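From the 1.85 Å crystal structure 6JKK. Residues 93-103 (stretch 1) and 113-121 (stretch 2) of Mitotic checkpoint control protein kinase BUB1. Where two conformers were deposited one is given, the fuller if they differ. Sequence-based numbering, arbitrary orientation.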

# COMPACT_ATOMS: atom_id res chain seq x y z
N TRP A 93 16.47 0.68 4.22
CA TRP A 93 15.76 -0.32 3.43
C TRP A 93 14.58 0.27 2.67
O TRP A 93 14.36 -0.04 1.50
CB TRP A 93 15.28 -1.46 4.33
CG TRP A 93 14.57 -2.56 3.60
CD1 TRP A 93 13.22 -2.82 3.61
CD2 TRP A 93 15.17 -3.56 2.76
NE1 TRP A 93 12.95 -3.92 2.82
CE2 TRP A 93 14.13 -4.39 2.29
CE3 TRP A 93 16.48 -3.82 2.37
CZ2 TRP A 93 14.37 -5.47 1.44
CZ3 TRP A 93 16.72 -4.89 1.52
CH2 TRP A 93 15.67 -5.70 1.07
N GLU A 94 13.81 1.12 3.34
CA GLU A 94 12.68 1.77 2.69
C GLU A 94 13.11 2.57 1.45
O GLU A 94 12.46 2.51 0.41
CB GLU A 94 11.93 2.65 3.69
CG GLU A 94 10.81 3.47 3.06
CD GLU A 94 9.98 4.15 4.11
OE1 GLU A 94 10.31 4.03 5.31
OE2 GLU A 94 9.00 4.81 3.73
N PHE A 95 14.23 3.29 1.57
CA PHE A 95 14.77 4.08 0.47
C PHE A 95 15.17 3.13 -0.66
O PHE A 95 14.84 3.37 -1.83
CB PHE A 95 15.96 4.92 0.95
CG PHE A 95 16.38 6.03 0.01
CD1 PHE A 95 15.52 6.49 -0.98
CD2 PHE A 95 17.65 6.60 0.12
CE1 PHE A 95 15.92 7.52 -1.85
CE2 PHE A 95 18.05 7.63 -0.73
CZ PHE A 95 17.19 8.08 -1.72
N TYR A 96 15.83 2.02 -0.32
CA TYR A 96 16.22 1.03 -1.32
C TYR A 96 15.03 0.50 -2.12
O TYR A 96 15.06 0.51 -3.35
CB TYR A 96 16.97 -0.16 -0.68
CG TYR A 96 17.05 -1.36 -1.61
CD1 TYR A 96 17.99 -1.41 -2.63
CD2 TYR A 96 16.18 -2.44 -1.46
CE1 TYR A 96 18.06 -2.50 -3.50
CE2 TYR A 96 16.24 -3.54 -2.32
CZ TYR A 96 17.18 -3.56 -3.33
OH TYR A 96 17.26 -4.65 -4.19
N ILE A 97 13.99 0.04 -1.43
CA ILE A 97 12.81 -0.50 -2.10
C ILE A 97 12.20 0.53 -3.06
O ILE A 97 11.89 0.21 -4.21
CB ILE A 97 11.72 -0.96 -1.10
CG1 ILE A 97 12.19 -2.18 -0.29
CG2 ILE A 97 10.40 -1.26 -1.83
CD1 ILE A 97 12.52 -3.43 -1.12
N CYS A 98 12.03 1.76 -2.58
CA CYS A 98 11.41 2.80 -3.38
C CYS A 98 12.22 3.14 -4.62
O CYS A 98 11.67 3.32 -5.70
CB CYS A 98 11.20 4.06 -2.55
SG CYS A 98 9.85 3.90 -1.39
N LEU A 99 13.54 3.21 -4.45
CA LEU A 99 14.42 3.44 -5.59
C LEU A 99 14.24 2.32 -6.62
O LEU A 99 14.15 2.57 -7.83
CB LEU A 99 15.87 3.52 -5.12
CG LEU A 99 16.25 4.79 -4.35
CD1 LEU A 99 17.59 4.63 -3.63
CD2 LEU A 99 16.28 6.00 -5.28
N GLU A 100 14.19 1.07 -6.14
CA GLU A 100 14.09 -0.08 -7.03
C GLU A 100 12.76 -0.10 -7.76
O GLU A 100 12.71 -0.37 -8.96
CB GLU A 100 14.28 -1.40 -6.28
CG GLU A 100 15.75 -1.77 -6.04
CD GLU A 100 16.56 -1.79 -7.33
OE1 GLU A 100 16.33 -2.69 -8.17
OE2 GLU A 100 17.41 -0.90 -7.50
N ILE A 101 11.68 0.19 -7.04
CA ILE A 101 10.37 0.24 -7.67
C ILE A 101 10.40 1.21 -8.86
O ILE A 101 10.01 0.86 -9.98
CB ILE A 101 9.27 0.66 -6.67
CG1 ILE A 101 8.95 -0.50 -5.73
CG2 ILE A 101 8.01 1.06 -7.42
CD1 ILE A 101 8.04 -0.13 -4.57
N HIS A 102 10.91 2.41 -8.62
CA HIS A 102 10.90 3.42 -9.68
C HIS A 102 11.96 3.13 -10.76
O HIS A 102 11.86 3.62 -11.88
CB HIS A 102 10.98 4.83 -9.10
CG HIS A 102 9.70 5.25 -8.43
ND1 HIS A 102 8.67 5.86 -9.12
CD2 HIS A 102 9.27 5.10 -7.16
CE1 HIS A 102 7.66 6.08 -8.29
NE2 HIS A 102 8.00 5.63 -7.09
N SER A 103 12.93 2.30 -10.42
CA SER A 103 13.91 1.86 -11.40
C SER A 103 13.32 0.78 -12.32
O SER A 103 13.67 0.69 -13.51
CB SER A 103 15.15 1.33 -10.68
OG SER A 103 16.24 1.17 -11.56
N SER A 113 1.23 5.45 -9.24
CA SER A 113 0.60 4.48 -8.34
C SER A 113 1.48 4.06 -7.17
O SER A 113 1.02 3.32 -6.30
CB SER A 113 0.19 3.22 -9.12
OG SER A 113 -0.50 3.55 -10.30
N TYR A 114 2.74 4.49 -7.17
CA TYR A 114 3.66 4.11 -6.10
C TYR A 114 4.30 5.36 -5.53
O TYR A 114 4.73 6.24 -6.29
CB TYR A 114 4.74 3.16 -6.64
CG TYR A 114 4.13 1.97 -7.36
CD1 TYR A 114 3.60 0.90 -6.64
CD2 TYR A 114 4.06 1.94 -8.74
CE1 TYR A 114 3.02 -0.17 -7.30
CE2 TYR A 114 3.48 0.88 -9.40
CZ TYR A 114 2.96 -0.17 -8.68
OH TYR A 114 2.39 -1.23 -9.35
N ALA A 115 4.37 5.45 -4.21
CA ALA A 115 5.01 6.58 -3.54
C ALA A 115 6.41 6.78 -4.09
O ALA A 115 7.11 5.82 -4.38
CB ALA A 115 5.07 6.35 -2.04
N HIS A 116 6.80 8.05 -4.26
CA HIS A 116 8.14 8.39 -4.74
C HIS A 116 8.81 9.23 -3.66
O HIS A 116 8.22 10.19 -3.16
CB HIS A 116 8.03 9.17 -6.06
CG HIS A 116 9.35 9.66 -6.59
ND1 HIS A 116 9.85 10.91 -6.29
CD2 HIS A 116 10.25 9.08 -7.42
CE1 HIS A 116 11.02 11.07 -6.91
NE2 HIS A 116 11.28 9.98 -7.60
N ILE A 117 10.02 8.84 -3.27
CA ILE A 117 10.77 9.64 -2.30
C ILE A 117 11.45 10.77 -3.08
O ILE A 117 12.42 10.54 -3.82
CB ILE A 117 11.75 8.77 -1.47
CG1 ILE A 117 10.96 7.79 -0.61
CG2 ILE A 117 12.66 9.64 -0.56
CD1 ILE A 117 11.80 6.85 0.24
N ASP A 118 10.91 11.97 -2.94
CA ASP A 118 11.43 13.13 -3.65
C ASP A 118 12.79 13.55 -3.10
O ASP A 118 13.68 13.95 -3.85
CB ASP A 118 10.47 14.31 -3.55
CG ASP A 118 9.15 14.08 -4.28
OD1 ASP A 118 9.08 13.16 -5.12
OD2 ASP A 118 8.20 14.85 -4.02
N TYR A 119 12.92 13.47 -1.78
CA TYR A 119 14.15 13.87 -1.09
C TYR A 119 14.37 13.00 0.13
O TYR A 119 13.41 12.53 0.77
CB TYR A 119 14.09 15.35 -0.70
CG TYR A 119 14.07 16.28 -1.89
CD1 TYR A 119 12.87 16.80 -2.37
CD2 TYR A 119 15.24 16.60 -2.56
CE1 TYR A 119 12.85 17.62 -3.48
CE2 TYR A 119 15.23 17.42 -3.66
CZ TYR A 119 14.03 17.94 -4.11
OH TYR A 119 14.03 18.76 -5.22
N ALA A 120 15.64 12.79 0.46
CA ALA A 120 16.01 11.98 1.61
C ALA A 120 17.06 12.67 2.45
O ALA A 120 18.13 13.03 1.95
CB ALA A 120 16.52 10.60 1.16
N LEU A 121 16.77 12.86 3.73
CA LEU A 121 17.76 13.37 4.66
C LEU A 121 18.14 12.19 5.55
O LEU A 121 17.30 11.65 6.27
CB LEU A 121 17.17 14.51 5.49
CG LEU A 121 18.11 15.32 6.37
CD1 LEU A 121 19.14 16.05 5.53
CD2 LEU A 121 17.31 16.30 7.23

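Stretch 1 is helical throughout, part of a longer helix that extends beyond both of its ends. Its backbone bonds follow the i to i+4 pattern, for example Cys-98 N to Glu-94 O at 3.1 Å and Ile-101 N to Ile-97 O at 2.8 Å. Stretch 2 runs alongside as an extended segment, mostly loop or turn, and is a β-strand by Tyr-119 to Leu-121. The backbones come nearest at Cys-98 and His-116, whose CA atoms are 6.6 Å apart. Further along, the CA atoms of Ile-101 and Tyr-114 are 7.9 Å apart. The two stretches therefore run in roughly opposite senses: later helix residues meet earlier residues of stretch 2. Together the stretches bury 442 Å².

Trp-93 does not reach stretch 2. Its ring nitrogen NE1 is hydrogen-bonded elsewhere in the structure. Glu-94 makes only a marginal contact, through its backbone: its O lies 4.4 Å from Ile-117 CD1. Both of its carboxylate oxygens are satisfied elsewhere in the structure.

Phe-95 begins the apolar part of the interface. Its CA-to-CB bond points sideways, but chi1 is t and the ring comes nearer to stretch 2. The methyl of Ala-120 sits over one ring face. Phe-95 CE2 is 3.8 Å from Ala-120 CB, which lies 22° off the ring normal, so this is a CH-pi contact. The short alanine side chain points toward the helix and brings its C-H groups close to the pi cloud. Phe-95 CD1 also packs against Ile-117 CD1 at 3.9 Å.

Tyr-96 points away, and Ile-97 is out of reach. Cys-98 points toward stretch 2, and its SG lies 3.9 Å from Ile-117 CD1. Ile-117 thus places one methyl against both Phe-95 and Cys-98, one helical turn apart. It has the largest covered area in stretch 2. These contacts are apolar and rest on close packing. Cys-98 was deposited in two conformers, and the description applies to the one given here.

Leu-99 and Glu-100 make no contact with stretch 2. Ile-101 points toward it again, and its CG2 meets Tyr-114 CB at 4.0 Å. Tyr-114 also starts toward the helix, but the end of its side chain leads away, and its OH is hydrogen-bonded elsewhere in the structure.

His-102 provides the polar anchor. Its NE2 donates a hydrogen bond to Ala-115 O, with the two atoms 2.9 Å apart and an N-H...O angle of 155°. The acceptor lies near the ring plane, where an imidazole N-H is directed. This bond ties the helix side chain to the loop backbone. The same ring offers a face to His-116, whose edge is directed at it. The ring centroids are 5.0 Å apart and the planes are at 89°, an edge-to-face pair. Within stretch 2, His-116 ND1 donates to Asp-118 OD1 at 2.7 Å, which helps to hold the His-116 ring in place. Ser-103 lies beyond the contact.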